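PDB 3ZIL: Aar187cp from Eremothecium gossypii, which probably regulates the establishment of sister-chromatid cohesion by acting on the cohesin complex, the piece described here being the all-helical Wap1 domain of Wpl1. Local coordinates for residues Leu108-Leu113 with Val165-Ala171; Cys88-Asp92 with Tyr150-Ile154; Leu172-Ile176 with Ala187-Leu191; Lys81-Leu85 with Asp118-Pro122; Trp69-Gln74 with Arg102-Leu106. The contacts are given in a common frame with arbitrary orientation. Residues are numbered along the deposited sequence.

Contact 1 (Leu108-Leu113 with Val165-Ala171); sequences LENFIL and VYGAVPA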
# COMPACT_ATOMS: atom_id res chain seq x y z
N LEU A 108 -17.33 3.16 2.26
CA LEU A 108 -15.92 2.84 2.45
C LEU A 108 -15.64 2.68 3.93
O LEU A 108 -15.16 1.67 4.41
CB LEU A 108 -15.04 3.92 1.82
CG LEU A 108 -14.91 3.72 0.28
CD1 LEU A 108 -14.16 4.83 -0.41
CD2 LEU A 108 -14.22 2.40 -0.06
N GLU A 109 -15.96 3.71 4.69
CA GLU A 109 -15.69 3.67 6.09
C GLU A 109 -16.50 2.62 6.88
O GLU A 109 -15.98 1.95 7.81
CB GLU A 109 -15.86 5.11 6.67
CG GLU A 109 -15.73 5.10 8.15
CD GLU A 109 -15.87 6.47 8.78
OE1 GLU A 109 -15.90 7.50 8.06
OE2 GLU A 109 -15.96 6.47 10.02
N ASN A 110 -17.78 2.43 6.56
CA ASN A 110 -18.58 1.46 7.41
C ASN A 110 -18.83 0.05 6.83
O ASN A 110 -19.48 -0.78 7.47
CB ASN A 110 -19.91 2.14 7.79
CG ASN A 110 -19.67 3.54 8.36
OD1 ASN A 110 -19.02 3.66 9.35
ND2 ASN A 110 -20.10 4.56 7.69
N PHE A 111 -18.40 -0.24 5.59
CA PHE A 111 -18.72 -1.58 5.01
C PHE A 111 -17.42 -2.13 4.42
O PHE A 111 -16.94 -3.15 4.85
CB PHE A 111 -19.77 -1.41 3.86
CG PHE A 111 -20.11 -2.68 3.10
CD1 PHE A 111 -20.56 -3.82 3.78
CD2 PHE A 111 -20.08 -2.70 1.70
CE1 PHE A 111 -20.87 -4.97 3.09
CE2 PHE A 111 -20.39 -3.85 0.98
CZ PHE A 111 -20.81 -5.00 1.69
N ILE A 112 -16.89 -1.43 3.44
CA ILE A 112 -15.74 -1.93 2.70
C ILE A 112 -14.52 -2.06 3.63
O ILE A 112 -13.89 -3.10 3.63
CB ILE A 112 -15.42 -1.02 1.50
CG1 ILE A 112 -16.47 -1.18 0.39
CG2 ILE A 112 -14.01 -1.26 0.94
CD1 ILE A 112 -16.51 -2.53 -0.35
N LEU A 113 -14.16 -1.00 4.37
CA LEU A 113 -12.94 -1.03 5.24
C LEU A 113 -13.06 -2.14 6.28
O LEU A 113 -12.17 -2.96 6.41
CB LEU A 113 -12.63 0.36 5.89
CG LEU A 113 -11.67 0.44 7.11
CD1 LEU A 113 -10.30 -0.18 6.79
CD2 LEU A 113 -11.50 1.87 7.66
N VAL A 165 -10.08 7.57 3.65
CA VAL A 165 -11.11 6.91 4.49
C VAL A 165 -10.63 6.96 5.96
O VAL A 165 -9.51 6.56 6.30
CB VAL A 165 -11.35 5.43 4.01
CG1 VAL A 165 -12.40 4.75 4.86
CG2 VAL A 165 -11.76 5.43 2.54
N TYR A 166 -11.47 7.46 6.85
CA TYR A 166 -11.11 7.64 8.23
C TYR A 166 -10.79 6.28 8.88
O TYR A 166 -11.63 5.35 8.82
CB TYR A 166 -12.25 8.27 8.96
CG TYR A 166 -11.96 8.36 10.44
CD1 TYR A 166 -11.06 9.31 10.94
CD2 TYR A 166 -12.57 7.47 11.35
CE1 TYR A 166 -10.78 9.39 12.31
CE2 TYR A 166 -12.30 7.52 12.72
CZ TYR A 166 -11.40 8.49 13.19
OH TYR A 166 -11.15 8.55 14.56
N GLY A 167 -9.58 6.14 9.43
CA GLY A 167 -9.21 4.94 10.21
C GLY A 167 -8.57 3.85 9.32
O GLY A 167 -8.08 2.85 9.84
N ALA A 168 -8.49 4.12 8.01
CA ALA A 168 -7.97 3.15 6.96
C ALA A 168 -6.50 2.86 7.12
O ALA A 168 -6.02 1.70 7.04
CB ALA A 168 -8.24 3.70 5.55
N VAL A 169 -5.74 3.92 7.32
CA VAL A 169 -4.25 3.74 7.29
C VAL A 169 -3.75 2.84 8.51
O VAL A 169 -3.04 1.84 8.32
CB VAL A 169 -3.57 5.11 7.18
CG1 VAL A 169 -2.05 5.03 7.44
CG2 VAL A 169 -3.86 5.75 5.82
N PRO A 170 -4.20 3.13 9.73
CA PRO A 170 -3.75 2.20 10.78
C PRO A 170 -4.42 0.83 10.67
O PRO A 170 -3.79 -0.14 11.06
CB PRO A 170 -4.24 2.86 12.11
CG PRO A 170 -4.93 4.13 11.77
CD PRO A 170 -4.91 4.32 10.25
N ALA A 171 -5.68 0.73 10.21
CA ALA A 171 -6.34 -0.56 10.19
C ALA A 171 -5.65 -1.45 9.13
O ALA A 171 -5.46 -2.65 9.32
CB ALA A 171 -7.85 -0.46 9.92

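Contact 2 (Cys88-Asp92 with Tyr150-Ile154); sequences CFIAD and YALYI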
# COMPACT_ATOMS: atom_id res chain seq x y z
N CYS A 88 -19.84 -8.28 -2.96
CA CYS A 88 -18.52 -7.95 -3.61
C CYS A 88 -18.45 -8.55 -5.08
O CYS A 88 -17.97 -7.89 -5.97
CB CYS A 88 -17.37 -8.52 -2.82
SG CYS A 88 -17.05 -7.80 -1.20
N PHE A 89 -18.90 -9.80 -5.29
CA PHE A 89 -19.03 -10.36 -6.65
C PHE A 89 -19.89 -9.49 -7.63
O PHE A 89 -19.42 -9.15 -8.71
CB PHE A 89 -19.50 -11.84 -6.61
CG PHE A 89 -19.89 -12.37 -7.94
CD1 PHE A 89 -18.91 -12.72 -8.89
CD2 PHE A 89 -21.23 -12.44 -8.31
CE1 PHE A 89 -19.27 -13.19 -10.14
CE2 PHE A 89 -21.58 -12.88 -9.58
CZ PHE A 89 -20.60 -13.25 -10.50
N ILE A 90 -21.09 -9.04 -7.20
CA ILE A 90 -21.91 -8.16 -7.95
C ILE A 90 -21.15 -6.88 -8.36
O ILE A 90 -21.17 -6.48 -9.56
CB ILE A 90 -23.21 -7.82 -7.17
CG1 ILE A 90 -24.03 -9.08 -7.02
CG2 ILE A 90 -23.94 -6.62 -7.81
CD1 ILE A 90 -24.36 -9.71 -8.36
N ALA A 91 -20.52 -6.22 -7.39
CA ALA A 91 -19.78 -4.98 -7.71
C ALA A 91 -18.73 -5.27 -8.77
O ALA A 91 -18.53 -4.48 -9.70
CB ALA A 91 -19.10 -4.41 -6.49
N ASP A 92 -18.01 -6.36 -8.59
CA ASP A 92 -17.01 -6.79 -9.57
C ASP A 92 -17.59 -7.29 -10.93
O ASP A 92 -16.96 -7.09 -11.93
CB ASP A 92 -16.11 -7.82 -8.95
CG ASP A 92 -14.86 -8.15 -9.77
OD1 ASP A 92 -14.31 -7.22 -10.42
OD2 ASP A 92 -14.42 -9.37 -9.69
N TYR A 150 -11.76 -10.10 -1.24
CA TYR A 150 -12.61 -9.50 -2.23
C TYR A 150 -12.80 -7.95 -1.97
O TYR A 150 -12.89 -7.19 -2.88
CB TYR A 150 -13.96 -10.26 -2.38
CG TYR A 150 -14.34 -10.47 -3.85
CD1 TYR A 150 -14.02 -9.49 -4.81
CD2 TYR A 150 -14.96 -11.66 -4.30
CE1 TYR A 150 -14.31 -9.66 -6.17
CE2 TYR A 150 -15.27 -11.83 -5.65
CZ TYR A 150 -14.93 -10.83 -6.58
OH TYR A 150 -15.20 -10.97 -7.90
N ALA A 151 -12.93 -7.53 -0.72
CA ALA A 151 -13.22 -6.17 -0.37
C ALA A 151 -11.99 -5.32 -0.62
O ALA A 151 -12.11 -4.23 -1.23
CB ALA A 151 -13.60 -6.09 1.09
N LEU A 152 -10.80 -5.83 -0.27
CA LEU A 152 -9.51 -5.14 -0.72
C LEU A 152 -9.48 -4.90 -2.27
O LEU A 152 -9.19 -3.80 -2.76
CB LEU A 152 -8.28 -6.00 -0.35
CG LEU A 152 -7.93 -6.02 1.17
CD1 LEU A 152 -6.95 -7.16 1.43
CD2 LEU A 152 -7.30 -4.67 1.67
N TYR A 153 -9.81 -5.99 -2.99
CA TYR A 153 -9.86 -5.94 -4.45
C TYR A 153 -10.87 -4.92 -4.99
O TYR A 153 -10.55 -4.14 -5.83
CB TYR A 153 -10.18 -7.33 -5.03
CG TYR A 153 -10.15 -7.35 -6.54
CD1 TYR A 153 -8.92 -7.42 -7.23
CD2 TYR A 153 -11.33 -7.25 -7.27
CE1 TYR A 153 -8.88 -7.45 -8.60
CE2 TYR A 153 -11.29 -7.24 -8.63
CZ TYR A 153 -10.08 -7.35 -9.28
OH TYR A 153 -10.10 -7.32 -10.67
N ILE A 154 -12.12 -4.95 -4.49
CA ILE A 154 -13.08 -4.01 -4.93
C ILE A 154 -12.60 -2.59 -4.68
O ILE A 154 -12.74 -1.71 -5.55
CB ILE A 154 -14.45 -4.20 -4.21
CG1 ILE A 154 -15.01 -5.58 -4.50
CG2 ILE A 154 -15.37 -3.02 -4.58
CD1 ILE A 154 -15.28 -5.71 -6.03

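Contact 3 (Leu172-Ile176 with Ala187-Leu191); sequences LARLI and ACSLL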
# COMPACT_ATOMS: atom_id res chain seq x y z
N LEU A 172 -5.23 -0.85 8.02
CA LEU A 172 -4.54 -1.67 7.01
C LEU A 172 -3.15 -2.16 7.48
O LEU A 172 -2.68 -3.27 7.10
CB LEU A 172 -4.45 -0.94 5.72
CG LEU A 172 -5.77 -0.80 4.96
CD1 LEU A 172 -5.66 0.36 3.98
CD2 LEU A 172 -6.22 -2.13 4.26
N ALA A 173 -2.47 -1.29 8.23
CA ALA A 173 -1.15 -1.58 8.76
C ALA A 173 -1.35 -2.77 9.76
O ALA A 173 -0.62 -3.80 9.67
CB ALA A 173 -0.54 -0.37 9.46
N ARG A 174 -2.37 -2.68 10.62
CA ARG A 174 -2.66 -3.80 11.55
C ARG A 174 -2.92 -5.11 10.78
O ARG A 174 -2.42 -6.15 11.16
CB ARG A 174 -3.80 -3.52 12.52
CG ARG A 174 -3.49 -2.44 13.56
CD ARG A 174 -4.57 -2.43 14.64
NE ARG A 174 -5.97 -2.22 14.13
CZ ARG A 174 -6.52 -0.98 13.91
NH1 ARG A 174 -5.83 0.14 14.05
NH2 ARG A 174 -7.75 -0.85 13.49
N LEU A 175 -3.66 -5.03 9.66
CA LEU A 175 -3.95 -6.21 8.81
C LEU A 175 -2.66 -6.81 8.25
O LEU A 175 -2.45 -8.01 8.32
CB LEU A 175 -4.87 -5.79 7.62
CG LEU A 175 -5.17 -6.89 6.57
CD1 LEU A 175 -6.10 -8.03 7.10
CD2 LEU A 175 -5.75 -6.30 5.27
N ILE A 176 -1.75 -5.98 7.74
CA ILE A 176 -0.45 -6.51 7.27
C ILE A 176 0.31 -7.20 8.38
O ILE A 176 0.87 -8.27 8.14
CB ILE A 176 0.37 -5.41 6.61
CG1 ILE A 176 -0.40 -4.89 5.33
CG2 ILE A 176 1.83 -5.84 6.29
CD1 ILE A 176 -0.00 -3.46 4.97
N ALA A 187 -3.18 -4.32 -0.19
CA ALA A 187 -3.31 -3.64 1.11
C ALA A 187 -2.38 -2.43 1.18
O ALA A 187 -2.80 -1.30 1.53
CB ALA A 187 -3.10 -4.63 2.29
N CYS A 188 -1.15 -2.64 0.78
CA CYS A 188 -0.16 -1.55 0.87
C CYS A 188 -0.53 -0.37 -0.02
O CYS A 188 -0.33 0.80 0.36
CB CYS A 188 1.22 -2.05 0.44
SG CYS A 188 1.96 -3.11 1.69
N SER A 189 -0.90 -0.69 -1.26
CA SER A 189 -1.35 0.39 -2.15
C SER A 189 -2.53 1.19 -1.59
O SER A 189 -2.49 2.37 -1.59
CB SER A 189 -1.69 -0.17 -3.55
OG SER A 189 -2.46 0.84 -4.20
N LEU A 190 -3.59 0.54 -1.07
CA LEU A 190 -4.64 1.26 -0.44
C LEU A 190 -4.21 2.11 0.82
O LEU A 190 -4.69 3.21 1.04
CB LEU A 190 -5.67 0.21 0.03
CG LEU A 190 -6.46 -0.53 -1.00
CD1 LEU A 190 -7.15 -1.70 -0.33
CD2 LEU A 190 -7.40 0.46 -1.77
N LEU A 191 -3.34 1.54 1.65
CA LEU A 191 -2.74 2.24 2.77
C LEU A 191 -2.03 3.53 2.24
O LEU A 191 -2.30 4.63 2.70
CB LEU A 191 -1.77 1.32 3.52
CG LEU A 191 -1.27 1.81 4.94
CD1 LEU A 191 -0.60 0.57 5.62
CD2 LEU A 191 -0.34 3.04 4.86

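Contact 4 (Lys81-Leu85 with Asp118-Pro122); sequences KVTSL and DEVFP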
# COMPACT_ATOMS: atom_id res chain seq x y z
N LYS A 81 -21.46 -12.13 6.59
CA LYS A 81 -20.30 -12.39 5.72
C LYS A 81 -20.68 -12.96 4.36
O LYS A 81 -20.06 -12.60 3.36
CB LYS A 81 -19.29 -13.28 6.39
CG LYS A 81 -18.66 -12.72 7.66
CD LYS A 81 -17.64 -11.66 7.22
CE LYS A 81 -16.99 -11.02 8.42
NZ LYS A 81 -16.57 -9.68 7.97
N VAL A 82 -21.71 -13.83 4.30
CA VAL A 82 -22.00 -14.51 3.06
C VAL A 82 -22.66 -13.52 2.09
O VAL A 82 -22.27 -13.41 0.95
CB VAL A 82 -22.86 -15.82 3.21
CG1 VAL A 82 -23.31 -16.28 1.82
CG2 VAL A 82 -22.08 -16.91 3.92
N THR A 83 -23.56 -12.69 2.62
CA THR A 83 -24.23 -11.68 1.83
C THR A 83 -23.18 -10.69 1.29
O THR A 83 -23.22 -10.31 0.12
CB THR A 83 -25.29 -11.00 2.67
OG1 THR A 83 -26.31 -11.98 2.95
CG2 THR A 83 -25.94 -9.84 1.97
N SER A 84 -22.26 -10.30 2.16
CA SER A 84 -21.17 -9.34 1.82
C SER A 84 -20.24 -9.83 0.68
O SER A 84 -19.85 -9.07 -0.23
CB SER A 84 -20.41 -9.10 3.13
OG SER A 84 -21.17 -8.22 3.91
N LEU A 85 -19.92 -11.12 0.73
CA LEU A 85 -19.24 -11.80 -0.34
C LEU A 85 -19.98 -11.77 -1.69
O LEU A 85 -19.37 -11.46 -2.73
CB LEU A 85 -18.95 -13.23 0.03
CG LEU A 85 -17.94 -13.86 -0.98
CD1 LEU A 85 -16.57 -13.16 -0.98
CD2 LEU A 85 -17.79 -15.38 -0.73
N ASP A 118 -10.99 -7.76 8.10
CA ASP A 118 -11.40 -8.85 8.94
C ASP A 118 -11.20 -10.20 8.19
O ASP A 118 -12.03 -10.58 7.34
CB ASP A 118 -12.87 -8.63 9.31
CG ASP A 118 -13.41 -9.72 10.20
OD1 ASP A 118 -12.66 -10.66 10.67
OD2 ASP A 118 -14.61 -9.71 10.34
N GLU A 119 -10.17 -10.95 8.59
CA GLU A 119 -9.80 -12.22 7.95
C GLU A 119 -10.74 -13.41 8.29
O GLU A 119 -10.62 -14.47 7.71
CB GLU A 119 -8.33 -12.64 8.21
CG GLU A 119 -7.19 -11.60 8.09
CD GLU A 119 -7.00 -10.73 9.37
OE1 GLU A 119 -7.97 -10.18 9.88
OE2 GLU A 119 -5.89 -10.49 9.85
N VAL A 120 -11.66 -13.24 9.20
CA VAL A 120 -12.44 -14.40 9.60
C VAL A 120 -13.58 -14.54 8.66
O VAL A 120 -14.31 -13.56 8.42
CB VAL A 120 -13.06 -14.24 10.98
CG1 VAL A 120 -11.98 -14.34 12.05
CG2 VAL A 120 -13.98 -12.99 11.05
N PHE A 121 -13.67 -15.69 8.02
CA PHE A 121 -14.75 -15.92 7.07
C PHE A 121 -15.39 -17.28 7.39
O PHE A 121 -14.66 -18.24 7.56
CB PHE A 121 -14.23 -15.83 5.64
CG PHE A 121 -15.34 -15.65 4.66
CD1 PHE A 121 -15.93 -14.41 4.50
CD2 PHE A 121 -15.87 -16.74 3.95
CE1 PHE A 121 -17.00 -14.25 3.61
CE2 PHE A 121 -16.96 -16.58 3.12
CZ PHE A 121 -17.54 -15.35 2.96
N PRO A 122 -16.74 -17.36 7.48
CA PRO A 122 -17.30 -18.70 7.80
C PRO A 122 -17.01 -19.76 6.73
O PRO A 122 -17.02 -19.47 5.52
CB PRO A 122 -18.83 -18.45 7.82
CG PRO A 122 -19.01 -17.21 6.95
CD PRO A 122 -17.81 -16.36 7.27
O HOH W 1 -14.36 -9.62 5.96

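Contact 5 (Trp69-Gln74 with Arg102-Leu106); sequences WEWCFQ and RWAML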
# COMPACT_ATOMS: atom_id res chain seq x y z
N TRP A 69 -28.72 -3.04 -8.99
CA TRP A 69 -27.70 -2.50 -8.08
C TRP A 69 -28.36 -2.03 -6.82
O TRP A 69 -27.87 -2.32 -5.75
CB TRP A 69 -26.97 -1.32 -8.73
CG TRP A 69 -25.72 -0.83 -7.97
CD1 TRP A 69 -25.64 0.17 -6.98
CD2 TRP A 69 -24.35 -1.33 -8.14
NE1 TRP A 69 -24.34 0.32 -6.52
CE2 TRP A 69 -23.50 -0.53 -7.23
CE3 TRP A 69 -23.74 -2.28 -8.98
CZ2 TRP A 69 -22.13 -0.71 -7.18
CZ3 TRP A 69 -22.35 -2.44 -8.93
CH2 TRP A 69 -21.57 -1.68 -8.05
N GLU A 70 -29.46 -1.28 -6.93
CA GLU A 70 -30.11 -0.74 -5.71
C GLU A 70 -30.68 -1.88 -4.88
O GLU A 70 -30.69 -1.82 -3.64
CB GLU A 70 -31.18 0.31 -6.03
CG GLU A 70 -30.58 1.61 -6.55
CD GLU A 70 -31.61 2.73 -6.80
OE1 GLU A 70 -32.84 2.51 -6.73
OE2 GLU A 70 -31.17 3.87 -7.08
N TRP A 71 -31.14 -2.93 -5.56
CA TRP A 71 -31.60 -4.13 -4.88
C TRP A 71 -30.46 -4.82 -4.16
O TRP A 71 -30.57 -5.06 -2.93
CB TRP A 71 -32.36 -5.11 -5.82
CG TRP A 71 -32.90 -6.29 -5.06
CD1 TRP A 71 -34.11 -6.38 -4.40
CD2 TRP A 71 -32.20 -7.55 -4.77
NE1 TRP A 71 -34.26 -7.63 -3.80
CE2 TRP A 71 -33.15 -8.38 -4.00
CE3 TRP A 71 -30.96 -8.11 -5.16
CZ2 TRP A 71 -32.83 -9.65 -3.55
CZ3 TRP A 71 -30.65 -9.40 -4.71
CH2 TRP A 71 -31.56 -10.15 -3.92
N CYS A 72 -29.32 -5.07 -4.83
CA CYS A 72 -28.21 -5.75 -4.16
C CYS A 72 -27.69 -4.93 -2.98
O CYS A 72 -27.30 -5.49 -1.97
CB CYS A 72 -27.02 -6.09 -5.10
SG CYS A 72 -27.50 -7.26 -6.44
N PHE A 73 -27.65 -3.61 -3.09
CA PHE A 73 -26.88 -2.82 -2.08
C PHE A 73 -27.80 -2.05 -1.20
O PHE A 73 -27.37 -1.13 -0.54
CB PHE A 73 -25.81 -1.93 -2.72
CG PHE A 73 -24.76 -2.72 -3.44
CD1 PHE A 73 -23.80 -3.41 -2.72
CD2 PHE A 73 -24.79 -2.87 -4.84
CE1 PHE A 73 -22.83 -4.18 -3.39
CE2 PHE A 73 -23.84 -3.64 -5.50
CZ PHE A 73 -22.87 -4.32 -4.77
N GLN A 74 -29.06 -2.45 -1.17
CA GLN A 74 -30.07 -1.72 -0.33
C GLN A 74 -29.67 -1.77 1.18
O GLN A 74 -29.82 -0.79 1.92
CB GLN A 74 -31.50 -2.28 -0.54
CG GLN A 74 -32.55 -1.31 -0.02
CD GLN A 74 -33.98 -1.88 -0.03
OE1 GLN A 74 -34.20 -3.03 -0.42
NE2 GLN A 74 -34.95 -1.04 0.37
N ARG A 102 -23.83 6.02 -7.09
CA ARG A 102 -24.43 4.88 -6.42
C ARG A 102 -23.34 3.92 -5.95
O ARG A 102 -23.62 2.98 -5.27
CB ARG A 102 -25.49 4.16 -7.30
CG ARG A 102 -26.80 4.96 -7.40
CD ARG A 102 -27.64 4.36 -8.54
NE ARG A 102 -29.02 4.77 -8.35
CZ ARG A 102 -29.65 5.66 -9.17
NH1 ARG A 102 -29.05 6.12 -10.27
NH2 ARG A 102 -30.93 5.97 -8.98
N TRP A 103 -22.07 4.22 -6.28
CA TRP A 103 -20.98 3.55 -5.60
C TRP A 103 -21.00 3.86 -4.09
O TRP A 103 -20.64 2.99 -3.30
CB TRP A 103 -19.64 3.94 -6.23
CG TRP A 103 -19.23 3.14 -7.45
CD1 TRP A 103 -19.14 3.59 -8.77
CD2 TRP A 103 -18.85 1.72 -7.52
NE1 TRP A 103 -18.74 2.61 -9.61
CE2 TRP A 103 -18.54 1.45 -8.93
CE3 TRP A 103 -18.71 0.70 -6.59
CZ2 TRP A 103 -18.11 0.20 -9.38
CZ3 TRP A 103 -18.29 -0.58 -7.06
CH2 TRP A 103 -18.00 -0.81 -8.41
N ALA A 104 -21.52 5.02 -3.67
CA ALA A 104 -21.63 5.41 -2.25
C ALA A 104 -22.57 4.46 -1.52
O ALA A 104 -22.57 4.42 -0.28
CB ALA A 104 -22.16 6.85 -2.10
N MET A 105 -23.32 3.61 -2.24
CA MET A 105 -24.11 2.66 -1.42
C MET A 105 -23.22 1.61 -0.76
O MET A 105 -23.71 0.85 0.05
CB MET A 105 -25.26 1.97 -2.18
CG MET A 105 -26.26 2.90 -2.81
SD MET A 105 -27.40 1.91 -3.91
CE MET A 105 -28.61 1.33 -2.71
N LEU A 106 -21.93 1.53 -1.16
CA LEU A 106 -20.97 0.66 -0.51
C LEU A 106 -20.07 1.52 0.37
O LEU A 106 -19.01 2.01 -0.13
CB LEU A 106 -20.11 -0.12 -1.57
CG LEU A 106 -20.83 -1.12 -2.50
CD1 LEU A 106 -21.70 -0.37 -3.53
CD2 LEU A 106 -19.84 -2.06 -3.22
O HOH W 2 -26.15 0.79 1.03

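Contact 1 (Leu108-Leu113 with Val165-Ala171)
The side chain of L113 is the main bump here, and the turn V165-A168 supplies the hollow it fills. L113 CD2 sits 3.7 Å from Y166 O, 3.9 Å from G167 C and 3.8 Å from A168 N, so this methyl rests against the backbone where the loop turns into helix 168-178; L113 CD1 goes further along and meets A171 CB at 4.0 Å. The turn is type II, closed by A168 N to V165 O (3.1 Å), and G167, with its positive phi, takes both the glycine position of the turn and the N-cap of the helix. A side chain there would jam against the carbonyl oxygen of Y166. The contact thereby joins helix 108-116 to the turn leading into helix 168-178, within the all-helical Wap1 domain. V165 is the answering bump: its CG2 lies 3.7 Å from L108 CB and its CG1 3.7 Å from E109 CA, filling the space along the wider, pi-type turn 108-112, where L113 N bonds to L108 O (2.9 Å). W155 of helix 147-158 covers L108, V165 and A168. Nearer the solvent, the extended E109 side chain brings OE2 to 3.8 Å from Y166 CD2.

Contact 2 (Cys88-Asp92 with Tyr150-Ile154)
Helices 81-93 and 147-158 run side by side here in roughly the same direction, the short segments 10.0 Å apart at their axes and inclined by 28°. The polar part is a single short hydrogen bond, Y150 OH to D92 OD2 (2.5 Å). The aromatic part centres on Y150: C88 CB makes an off-centre CH-pi contact, 4.2 Å from the ring centroid, and C88 SG lies obliquely, 5.5 Å from that centroid. F89 CB touches the same residue at Y150 CE2 (4.3 Å), while D92 OD1 lies at the edge of the Y153 ring, 3.5 Å from Y153 CE2. Apolar contacts fill the rest. I154 CD1 packs 4.1 Å from A91 CB and 3.7 Å from D92 CB, and I154 CG1 reaches C88 CB at 4.1 Å. D92 also forms a salt bridge with K143 and a hydrogen bond with Y158. A carboxylate in this largely buried interface thus has its charge offset by K143, while the Y150 and Y158 hydroxyls hydrogen-bond to it beside an otherwise apolar seam.

Contact 3 (Leu172-Ile176 with Ala187-Leu191)
L172 opens the segment by pushing its side chain at the facing helix: CD1 lies 3.5 Å from L191 N, and 4.0 Å from both L190 CB and L191 CB, so the methyl lies against the backbone between those two leucines. A173 follows with a smaller surface, its CB 4.0 Å from L191 CD1, and also touches A210, T213 and L214 of helix 201-215. One turn on from L172, L175 CD2 touches A187 CB at 4.3 Å. I176 ends the walk, touching A187, C188 and L191: CG1 is 4.1 Å from A187 CB, while CD1 approaches C188 SG at 3.8 Å and L191 CD1 at 4.1 Å. The small A187 thus receives L172 (CD2 to A187 CB, 4.5 Å), L175 and I176. All eight touching residues are buried, and L152 of helix 147-158 packs on L172 and L190. With short-segment axes 9.8 Å apart at 159°, the consecutive helices 168-178 and 185-193 form an antiparallel helical hairpin, the kind of unit from which helical-repeat folds are stacked.

Contact 4 (Lys81-Leu85 with Asp118-Pro122)
A salt bridge joins the helix start to the loop: K81 NZ donates to D118 OD2 at 3.1 Å. Water 1 makes a second link between the same two residues, accepting from K81 NZ (3.0 Å) and donating to D118 O (2.9 Å). The ammonium group is thus shared by the D118 carboxylate, the water and the carbonyl oxygen of P78, just before the helix. On the loop side, D118 OD1 as modelled accepts from V120 N (3.1 Å), consistent with an Asx turn, though this oxygen is less surely placed. Outward from the charges, the aliphatic part of K81 serves as a packing surface. K81 CE passes 3.7 Å from V120 O, and K81 CB lies 3.5 Å from P122 CD and 3.7 Å from F121 CE1; the F121 ring also brings CE1, edge-on, to 3.5 Å from K81 O. One helical turn later L85 CD2 meets F121 CZ at 3.7 Å, while V82 CG2 touches P122 CG at 4.3 Å. The loop between helices 108-116 and 129-141 is held against the first turn of helix 81-93, with T147 of helix 147-158 touching K81, L85 and F121, and Y135 of helix 129-141 packing on V82 and F121.

Contact 5 (Trp69-Gln74 with Arg102-Leu106)
W69, in the last turn of helix 54-72, and F73, just after it, form the apolar centre with L106. L106 CD1 sits over the face of the F73 ring in a CH-pi contact, 3.8 Å from the centroid, and touches W69 CZ2 at 3.7 Å. The edge of W69 points at the face of W103 in a T-shaped pair, six-membered ring centroids 4.9 Å apart and planes at 80°. M105 SD makes a Met-aromatic contact, 3.9 Å from W69 CD1 at the ring edge; M105 CB lies 4.0 Å from F73 CB. Polar links lie further out: W69 NE1 donates to R102 O (3.0 Å), water 2 donates to F73 O (2.8 Å) and M105 O (2.6 Å), and E70 OE2 accepts from R102 NE (2.7 Å) and R102 NH2 (2.8 Å) in a salt bridge. A91 of helix 81-93 packs on W69. The arrangement is an aromatic-rich junction between a helix C-terminus and a 3-10 segment, joining helix 54-72 to the connection into helix 108-116.

From the N terminus, contact 5 starts first, closing a loop from the end of helix 54-72, through helix 81-93, to segment 102-106, largely 3-10. Contacts 4 and 2 both start on helix 81-93, inside that loop, and end beyond it, so each crosses contact 5 and they cross each other; contact 2 reaches helix 147-158. Contact 1 opens after contact 5 closes, crosses contacts 2 and 4, and joins helix 108-116 to the start of helix 168-178. Contact 3 comes last, a hairpin closure between helices 168-178 and 185-193, sharing the former with contact 1. L152 of segment 150-154, out of reach of 88-92, packs on L172, L175 and L190, tying the N-terminal helices to that hairpin.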